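Local coordinates for protein glucoamylase (Thermoanaerobacterium thermosaccharolyticum, PDB 1LF6) that hydrolyses terminal alpha-1,4-linked glucose residues one after another from the non-reducing ends of starch-like chains, releasing beta-D-glucose, at residues 32-38 against 55-61; 37-41 against 105-109; 280-284 against 302-307. One frame throughout, in Å; residues are numbered along the deposited sequence.

Interaction 1 (32-38 against 55-61); sequences WASAQKQ and ANGAISE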
loop_
_atom_site.group_PDB
_atom_site.type_symbol
_atom_site.label_atom_id
_atom_site.label_comp_id
_atom_site.label_asym_id
_atom_site.label_seq_id
_atom_site.Cartn_x
_atom_site.Cartn_y
_atom_site.Cartn_z
ATOM N N TRP A 32 9.713 -6.672 10.648
ATOM C CA TRP A 32 8.408 -6.942 10.000
ATOM C C TRP A 32 8.616 -7.909 8.860
ATOM O O TRP A 32 9.725 -8.257 8.473
ATOM C CB TRP A 32 7.782 -5.627 9.565
ATOM C CG TRP A 32 7.373 -4.749 10.729
ATOM C CD1 TRP A 32 8.136 -3.701 11.189
ATOM C CD2 TRP A 32 6.269 -4.888 11.606
ATOM N NE1 TRP A 32 7.519 -3.143 12.278
ATOM C CE2 TRP A 32 6.369 -3.842 12.555
ATOM C CE3 TRP A 32 5.175 -5.757 11.658
ATOM C CZ2 TRP A 32 5.429 -3.672 13.562
ATOM C CZ3 TRP A 32 4.238 -5.575 12.652
ATOM C CH2 TRP A 32 4.375 -4.543 13.590
ATOM N N ALA A 33 7.506 -8.304 8.253
ATOM C CA ALA A 33 7.522 -9.208 7.107
ATOM C C ALA A 33 7.841 -8.505 5.788
ATOM O O ALA A 33 7.770 -7.282 5.681
ATOM C CB ALA A 33 6.171 -9.925 6.995
ATOM N N SER A 34 8.194 -9.301 4.784
ATOM C CA SER A 34 8.506 -8.781 3.463
ATOM C C SER A 34 7.338 -7.924 2.979
ATOM O O SER A 34 6.170 -8.294 3.153
ATOM C CB SER A 34 8.736 -9.932 2.486
ATOM O OG SER A 34 8.856 -9.456 1.160
ATOM N N ALA A 35 7.657 -6.786 2.368
ATOM C CA ALA A 35 6.641 -5.868 1.868
ATOM C C ALA A 35 5.993 -6.328 0.559
ATOM O O ALA A 35 5.003 -5.740 0.115
ATOM C CB ALA A 35 7.237 -4.472 1.698
ATOM N N GLN A 36 6.555 -7.359 -0.066
ATOM C CA GLN A 36 5.989 -7.907 -1.301
ATOM C C GLN A 36 4.828 -8.794 -0.853
ATOM O O GLN A 36 5.028 -9.827 -0.206
ATOM C CB GLN A 36 7.049 -8.720 -2.062
ATOM C CG GLN A 36 6.502 -9.756 -3.039
ATOM C CD GLN A 36 5.699 -9.166 -4.201
ATOM O OE1 GLN A 36 5.127 -9.914 -4.994
ATOM N NE2 GLN A 36 5.653 -7.834 -4.307
ATOM N N LYS A 37 3.612 -8.379 -1.189
ATOM C CA LYS A 37 2.434 -9.116 -0.769
ATOM C C LYS A 37 1.747 -9.925 -1.853
ATOM O O LYS A 37 1.596 -9.473 -2.986
ATOM C CB LYS A 37 1.418 -8.151 -0.139
ATOM C CG LYS A 37 1.978 -7.307 0.994
ATOM C CD LYS A 37 2.542 -8.168 2.112
ATOM C CE LYS A 37 3.005 -7.312 3.278
ATOM N NZ LYS A 37 3.659 -8.124 4.350
ATOM N N GLN A 38 1.321 -11.128 -1.479
ATOM C CA GLN A 38 0.607 -12.026 -2.385
ATOM C C GLN A 38 -0.852 -11.613 -2.394
ATOM O O GLN A 38 -1.593 -11.926 -3.326
ATOM C CB GLN A 38 0.710 -13.471 -1.895
ATOM C CG GLN A 38 2.052 -14.127 -2.133
ATOM C CD GLN A 38 2.126 -15.491 -1.487
ATOM O OE1 GLN A 38 2.068 -15.608 -0.265
ATOM N NE2 GLN A 38 2.248 -16.532 -2.302
ATOM N N ALA A 55 2.097 -12.973 2.506
ATOM C CA ALA A 55 3.454 -12.902 1.976
ATOM C C ALA A 55 4.168 -14.225 2.233
ATOM O O ALA A 55 4.007 -14.829 3.296
ATOM C CB ALA A 55 4.222 -11.751 2.634
ATOM N N ASN A 56 4.934 -14.680 1.246
ATOM C CA ASN A 56 5.687 -15.920 1.364
ATOM C C ASN A 56 4.838 -17.112 1.800
ATOM O O ASN A 56 5.272 -17.930 2.610
ATOM C CB ASN A 56 6.852 -15.711 2.339
ATOM C CG ASN A 56 7.857 -14.693 1.825
ATOM O OD1 ASN A 56 8.452 -13.941 2.597
ATOM N ND2 ASN A 56 8.055 -14.672 0.515
ATOM N N GLY A 57 3.624 -17.191 1.264
ATOM C CA GLY A 57 2.739 -18.297 1.576
ATOM C C GLY A 57 2.073 -18.270 2.932
ATOM O O GLY A 57 1.473 -19.259 3.354
ATOM N N ALA A 58 2.151 -17.142 3.626
ATOM C CA ALA A 58 1.536 -17.064 4.940
ATOM C C ALA A 58 1.024 -15.681 5.287
ATOM O O ALA A 58 1.438 -14.672 4.712
ATOM C CB ALA A 58 2.529 -17.529 6.003
ATOM N N ILE A 59 0.100 -15.652 6.233
ATOM C CA ILE A 59 -0.463 -14.407 6.703
ATOM C C ILE A 59 0.685 -13.585 7.284
ATOM O O ILE A 59 1.468 -14.088 8.091
ATOM C CB ILE A 59 -1.510 -14.676 7.803
ATOM C CG1 ILE A 59 -2.775 -15.262 7.168
ATOM C CG2 ILE A 59 -1.792 -13.409 8.595
ATOM C CD1 ILE A 59 -3.773 -15.819 8.169
ATOM N N SER A 60 0.810 -12.337 6.847
ATOM C CA SER A 60 1.853 -11.470 7.372
ATOM C C SER A 60 1.176 -10.478 8.322
ATOM O O SER A 60 0.469 -10.894 9.243
ATOM C CB SER A 60 2.589 -10.754 6.229
ATOM O OG SER A 60 1.696 -10.238 5.255
ATOM N N GLU A 61 1.366 -9.182 8.111
ATOM C CA GLU A 61 0.747 -8.195 8.993
ATOM C C GLU A 61 -0.782 -8.250 9.006
ATOM O O GLU A 61 -1.422 -8.466 7.973
ATOM C CB GLU A 61 1.164 -6.771 8.609
ATOM C CG GLU A 61 2.610 -6.405 8.892
ATOM C CD GLU A 61 3.546 -6.759 7.752
ATOM O OE1 GLU A 61 3.055 -7.141 6.676
ATOM O OE2 GLU A 61 4.777 -6.645 7.936
HETATM O O HOH W 1 5.112 -12.923 -1.108
#

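Interaction 2 (37-41 against 105-109); sequences KQGVG and LGYKL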
loop_
_atom_site.group_PDB
_atom_site.type_symbol
_atom_site.label_atom_id
_atom_site.label_comp_id
_atom_site.label_asym_id
_atom_site.label_seq_id
_atom_site.Cartn_x
_atom_site.Cartn_y
_atom_site.Cartn_z
ATOM N N LYS A 37 3.612 -8.379 -1.189
ATOM C CA LYS A 37 2.434 -9.116 -0.769
ATOM C C LYS A 37 1.747 -9.925 -1.853
ATOM O O LYS A 37 1.596 -9.473 -2.986
ATOM C CB LYS A 37 1.418 -8.151 -0.139
ATOM C CG LYS A 37 1.978 -7.307 0.994
ATOM C CD LYS A 37 2.542 -8.168 2.112
ATOM C CE LYS A 37 3.005 -7.312 3.278
ATOM N NZ LYS A 37 3.659 -8.124 4.350
ATOM N N GLN A 38 1.321 -11.128 -1.479
ATOM C CA GLN A 38 0.607 -12.026 -2.385
ATOM C C GLN A 38 -0.852 -11.613 -2.394
ATOM O O GLN A 38 -1.593 -11.926 -3.326
ATOM C CB GLN A 38 0.710 -13.471 -1.895
ATOM C CG GLN A 38 2.052 -14.127 -2.133
ATOM C CD GLN A 38 2.126 -15.491 -1.487
ATOM O OE1 GLN A 38 2.068 -15.608 -0.265
ATOM N NE2 GLN A 38 2.248 -16.532 -2.302
ATOM N N GLY A 39 -1.258 -10.909 -1.343
ATOM C CA GLY A 39 -2.634 -10.459 -1.253
ATOM C C GLY A 39 -2.902 -9.600 -0.037
ATOM O O GLY A 39 -2.119 -9.588 0.916
ATOM N N VAL A 40 -4.006 -8.867 -0.087
ATOM C CA VAL A 40 -4.424 -8.012 1.009
ATOM C C VAL A 40 -5.942 -8.085 1.056
ATOM O O VAL A 40 -6.584 -8.281 0.026
ATOM C CB VAL A 40 -3.979 -6.541 0.806
ATOM C CG1 VAL A 40 -2.463 -6.471 0.685
ATOM C CG2 VAL A 40 -4.649 -5.948 -0.434
ATOM N N GLY A 41 -6.524 -7.946 2.243
ATOM C CA GLY A 41 -7.969 -8.017 2.326
ATOM C C GLY A 41 -8.592 -7.498 3.603
ATOM O O GLY A 41 -7.914 -7.218 4.586
ATOM N N LEU A 105 -11.779 -10.265 -2.346
ATOM C CA LEU A 105 -10.421 -10.274 -1.813
ATOM C C LEU A 105 -10.232 -11.420 -0.823
ATOM O O LEU A 105 -9.735 -11.231 0.290
ATOM C CB LEU A 105 -10.091 -8.929 -1.154
ATOM C CG LEU A 105 -9.925 -7.739 -2.110
ATOM C CD1 LEU A 105 -9.513 -6.499 -1.331
ATOM C CD2 LEU A 105 -8.874 -8.065 -3.156
ATOM N N GLY A 106 -10.658 -12.606 -1.246
ATOM C CA GLY A 106 -10.517 -13.801 -0.438
ATOM C C GLY A 106 -9.430 -14.591 -1.136
ATOM O O GLY A 106 -9.378 -14.608 -2.363
ATOM N N TYR A 107 -8.567 -15.255 -0.381
ATOM C CA TYR A 107 -7.472 -15.983 -1.007
ATOM C C TYR A 107 -7.296 -17.447 -0.639
ATOM O O TYR A 107 -7.619 -17.889 0.467
ATOM C CB TYR A 107 -6.147 -15.272 -0.716
ATOM C CG TYR A 107 -6.096 -13.832 -1.166
ATOM C CD1 TYR A 107 -5.485 -13.475 -2.367
ATOM C CD2 TYR A 107 -6.636 -12.821 -0.376
ATOM C CE1 TYR A 107 -5.410 -12.144 -2.766
ATOM C CE2 TYR A 107 -6.570 -11.489 -0.764
ATOM C CZ TYR A 107 -5.955 -11.158 -1.960
ATOM O OH TYR A 107 -5.894 -9.836 -2.344
ATOM N N LYS A 108 -6.744 -18.176 -1.602
ATOM C CA LYS A 108 -6.432 -19.583 -1.457
ATOM C C LYS A 108 -4.934 -19.693 -1.700
ATOM O O LYS A 108 -4.415 -19.177 -2.694
ATOM C CB LYS A 108 -7.176 -20.423 -2.496
ATOM C CG LYS A 108 -6.813 -21.904 -2.454
ATOM C CD LYS A 108 -7.526 -22.682 -3.553
ATOM C CE LYS A 108 -7.149 -24.146 -3.518
ATOM N NZ LYS A 108 -7.785 -24.902 -4.633
ATOM N N LEU A 109 -4.238 -20.344 -0.782
ATOM C CA LEU A 109 -2.796 -20.522 -0.914
ATOM C C LEU A 109 -2.461 -22.005 -0.934
ATOM O O LEU A 109 -2.990 -22.784 -0.141
ATOM C CB LEU A 109 -2.068 -19.857 0.257
ATOM C CG LEU A 109 -2.037 -18.327 0.315
ATOM C CD1 LEU A 109 -1.546 -17.874 1.687
ATOM C CD2 LEU A 109 -1.139 -17.798 -0.783
#

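Interaction 3 (280-284 against 302-307); sequences WTKYC and MMILKA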
loop_
_atom_site.group_PDB
_atom_site.type_symbol
_atom_site.label_atom_id
_atom_site.label_comp_id
_atom_site.label_asym_id
_atom_site.label_seq_id
_atom_site.Cartn_x
_atom_site.Cartn_y
_atom_site.Cartn_z
ATOM N N TRP A 280 -18.100 -8.380 -1.314
ATOM C CA TRP A 280 -17.116 -7.841 -2.242
ATOM C C TRP A 280 -17.626 -7.857 -3.680
ATOM O O TRP A 280 -17.348 -6.942 -4.453
ATOM C CB TRP A 280 -15.812 -8.640 -2.146
ATOM C CG TRP A 280 -14.866 -8.092 -1.129
ATOM C CD1 TRP A 280 -14.375 -8.735 -0.029
ATOM C CD2 TRP A 280 -14.318 -6.769 -1.099
ATOM N NE1 TRP A 280 -13.557 -7.894 0.688
ATOM C CE2 TRP A 280 -13.504 -6.679 0.051
ATOM C CE3 TRP A 280 -14.437 -5.649 -1.935
ATOM C CZ2 TRP A 280 -12.810 -5.513 0.389
ATOM C CZ3 TRP A 280 -13.750 -4.490 -1.601
ATOM C CH2 TRP A 280 -12.945 -4.430 -0.447
ATOM N N THR A 281 -18.362 -8.905 -4.033
ATOM C CA THR A 281 -18.909 -9.039 -5.376
ATOM C C THR A 281 -19.926 -7.932 -5.611
ATOM O O THR A 281 -19.970 -7.327 -6.682
ATOM C CB THR A 281 -19.584 -10.413 -5.558
ATOM O OG1 THR A 281 -18.639 -11.445 -5.255
ATOM C CG2 THR A 281 -20.057 -10.595 -6.992
ATOM N N LYS A 282 -20.732 -7.663 -4.592
ATOM C CA LYS A 282 -21.744 -6.617 -4.657
ATOM C C LYS A 282 -21.093 -5.283 -5.017
ATOM O O LYS A 282 -21.611 -4.514 -5.833
ATOM C CB LYS A 282 -22.440 -6.493 -3.302
ATOM C CG LYS A 282 -23.452 -5.370 -3.225
ATOM C CD LYS A 282 -23.991 -5.230 -1.815
ATOM C CE LYS A 282 -25.043 -4.142 -1.738
ATOM N NZ LYS A 282 -25.614 -4.049 -0.364
ATOM N N TYR A 283 -19.955 -5.007 -4.394
ATOM C CA TYR A 283 -19.241 -3.769 -4.663
ATOM C C TYR A 283 -18.706 -3.724 -6.086
ATOM O O TYR A 283 -18.861 -2.718 -6.769
ATOM C CB TYR A 283 -18.081 -3.580 -3.685
ATOM C CG TYR A 283 -17.194 -2.419 -4.071
ATOM C CD1 TYR A 283 -15.902 -2.630 -4.558
ATOM C CD2 TYR A 283 -17.663 -1.108 -3.990
ATOM C CE1 TYR A 283 -15.096 -1.554 -4.954
ATOM C CE2 TYR A 283 -16.871 -0.030 -4.383
ATOM C CZ TYR A 283 -15.590 -0.259 -4.862
ATOM O OH TYR A 283 -14.802 0.807 -5.231
ATOM N N CYS A 284 -18.082 -4.810 -6.533
ATOM C CA CYS A 284 -17.533 -4.849 -7.885
ATOM C C CYS A 284 -18.604 -4.609 -8.936
ATOM O O CYS A 284 -18.372 -3.899 -9.918
ATOM C CB CYS A 284 -16.854 -6.192 -8.161
ATOM S SG CYS A 284 -15.309 -6.441 -7.269
ATOM N N MET A 302 -9.410 -2.095 -7.926
ATOM C CA MET A 302 -10.462 -1.344 -7.254
ATOM C C MET A 302 -10.796 -1.856 -5.852
ATOM O O MET A 302 -11.126 -1.068 -4.967
ATOM C CB MET A 302 -11.726 -1.297 -8.121
ATOM C CG MET A 302 -11.577 -0.458 -9.395
ATOM S SD MET A 302 -10.847 1.168 -9.103
ATOM C CE MET A 302 -11.982 1.861 -7.884
ATOM N N MET A 303 -10.709 -3.165 -5.639
ATOM C CA MET A 303 -10.996 -3.723 -4.321
ATOM C C MET A 303 -9.864 -3.345 -3.369
ATOM O O MET A 303 -10.101 -2.968 -2.214
ATOM C CB MET A 303 -11.123 -5.247 -4.392
ATOM C CG MET A 303 -12.234 -5.723 -5.317
ATOM S SD MET A 303 -12.560 -7.496 -5.230
ATOM C CE MET A 303 -14.055 -7.481 -4.420
ATOM N N ILE A 304 -8.634 -3.451 -3.861
ATOM C CA ILE A 304 -7.470 -3.106 -3.059
ATOM C C ILE A 304 -7.592 -1.658 -2.591
ATOM O O ILE A 304 -7.353 -1.361 -1.421
ATOM C CB ILE A 304 -6.153 -3.291 -3.859
ATOM C CG1 ILE A 304 -5.878 -4.780 -4.061
ATOM C CG2 ILE A 304 -4.985 -2.621 -3.128
ATOM C CD1 ILE A 304 -4.643 -5.064 -4.888
ATOM N N LEU A 305 -7.979 -0.760 -3.494
ATOM C CA LEU A 305 -8.134 0.647 -3.129
ATOM C C LEU A 305 -9.251 0.766 -2.102
ATOM O O LEU A 305 -9.102 1.408 -1.064
ATOM C CB LEU A 305 -8.467 1.494 -4.365
ATOM C CG LEU A 305 -7.389 1.542 -5.453
ATOM C CD1 LEU A 305 -7.840 2.462 -6.577
ATOM C CD2 LEU A 305 -6.060 2.028 -4.859
ATOM N N LYS A 306 -10.374 0.124 -2.402
ATOM C CA LYS A 306 -11.528 0.140 -1.518
ATOM C C LYS A 306 -11.132 -0.349 -0.125
ATOM O O LYS A 306 -11.591 0.178 0.883
ATOM C CB LYS A 306 -12.620 -0.761 -2.093
ATOM C CG LYS A 306 -13.974 -0.106 -2.169
ATOM C CD LYS A 306 -14.517 0.177 -0.799
ATOM C CE LYS A 306 -15.817 0.964 -0.864
ATOM N NZ LYS A 306 -16.317 1.157 0.515
ATOM N N ALA A 307 -10.274 -1.362 -0.086
ATOM C CA ALA A 307 -9.814 -1.945 1.170
ATOM C C ALA A 307 -8.701 -1.146 1.853
ATOM O O ALA A 307 -8.215 -1.549 2.913
ATOM C CB ALA A 307 -9.342 -3.375 0.925
#

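Interaction 1 (32-38 against 55-61)
Lys37 and Glu61 meet in a buried salt bridge, with NZ of the lysine 2.6 Å from OE1 of the glutamate, on the syn lone pair of that oxygen. NZ of Lys37 also donates to the backbone O of Ser34 at 2.8 Å, and more weakly to OG of Ser60, whose stronger partner is Thr53. A bend at chi2 (-58°), followed by an extended run to NZ, brings the amine among these oxygens, while CD passes the methyl of Ala55. The other carboxylate oxygen of Glu61, OE2, takes the backbone N-H of Ala33 at 3.2 Å, again on the syn side but 34° out of the carboxylate plane. One carboxylate thus ties a side-chain charge and a main-chain amide of the same loop, and two bonds restrict its rotation. Beyond it, CG of Glu61 lies 3.8 Å from CE3 of Trp32, the indole and carboxylate planes being 38° apart.

A second grip lies at the other end of the contact. OE1 of Gln38 accepts the backbone N-H of Gly57 at 2.7 Å, and NE2 of the same amide is held by Ser95. Close to this second grip, a water bridges O of Gln36 to the backbone N of Asn56. Farther out, Asp647 and Asn629 hold the polar ends of Ser34 and Gln36, and the Ser34 side chain lies about 8 Å from that of Trp325, a likely substrate-binding residue. Residues 55-58 form a type I' turn, the tight two-residue connection of a beta hairpin, against which the loop 32-38 is laid.

Interaction 2 (37-41 against 105-109)
The phenol ring of Tyr107 reaches strand 39-42 end-on, and O of Val40 lies at the ring edge, close to its plane. The hydroxyl donates to that carbonyl, OH of Tyr107 to O of Val40 being 2.9 Å, with a C=O...donor angle of 130° and the donor tilted 24° from the carbonyl plane. Obliquely to the ring sit CA of Gly39, 3.5 Å from CZ of Tyr107, and the backbone O of Gln38. With chi1 at -57°, CG is anti to the carbonyl carbon, and the ring extends from its own strand toward the backbone of the other.

Glycine is what permits so close an approach. A beta carbon on Gly39 would collide with CE1 of the ring, and one on Gly41 would run into O of Leu105. Leu105 packs its CD1 3.7 Å from O of Val40, while its CB faces CA of Gly41 at 4.2 Å. CD2 of Leu109 packs 3.9 Å from OE1 of Gln38, on an amide already held: OE1 by the backbone N of Gly57, NE2 by Ser95. Phe52 and Leu54 of strand 51-55, and Val97 of strand 93-99, also touch the tyrosine, which therefore bridges two different sheets of the N-terminal beta-sandwich domain.

A phenylalanine in place of Tyr107 would probably keep much of the ring packing but leave O of Val40 without its hydroxyl donor. The contact thus sets carbon side chains against main-chain and amide groups, with one directed hydrogen bond fixing where the ring meets the strand.

Interaction 3 (280-284 against 302-307)
Met303 and Trp280 bury the largest areas here, with Tyr283 next, and all three work in the space between two helices. The methionine side chain crosses the indole obliquely, and SD of Met303 stands 5.0 Å from the centroid of the six-membered ring of Trp280, 40° off its normal: a Met-aromatic contact rather than a stack. SD of Met303 also lies 3.6 Å from SG of Cys284. At the far end of the indole, CZ3 of Trp280 meets CB of Lys306 at 3.9 Å, near the ring plane, while CH2 of Trp280 approaches CB of Ala307 at 4.0 Å.

Tyr283 receives the aliphatic part of Lys306 over one face. CG of the lysine sits there in a CH-pi arrangement, modelled too close to rely on in detail; the chain bends at chi2 (-66°), and CE of Lys306 packs 3.8 Å from CE2 of Tyr283. The ammonium is too distant for more than a weak cation-pi attraction. The tyrosine hydroxyl is bound by Asp357, and the indole NE1 by the backbone O of Thr42.

The short helical segments cross at 112° with axes 11.0 Å apart, a spacing filled by these large side chains. Helix 269-284 meets helix 296-306 here, with Phe352 of helix 342-355 touching Tyr283 and Met302, Val660 of helix 653-668 against Met302, and strand 39-42 reaching Ile304 and Ala307.

How the interactions relate
Interactions 1 and 3 both lie where the N-terminal part of the chain meets the catalytic part, with interaction 2 between them in the beta-sandwich. Interactions 1 and 2 start from the same stretch of chain, share Gln38, and have centres 10 Å apart; both involve the seven-stranded sheet, and Leu109 packs against Gly57 where they touch. Interaction 3 comes later in the chain, its centre about 13 Å from that of interaction 2 and 21 Å from that of interaction 1. Leu105 joins interactions 2 and 3 by packing on Met303 and Ala307, as Val40 does on Ile304, consistent with continuous packing between the N-terminal beta domain and the (alpha/alpha) barrel.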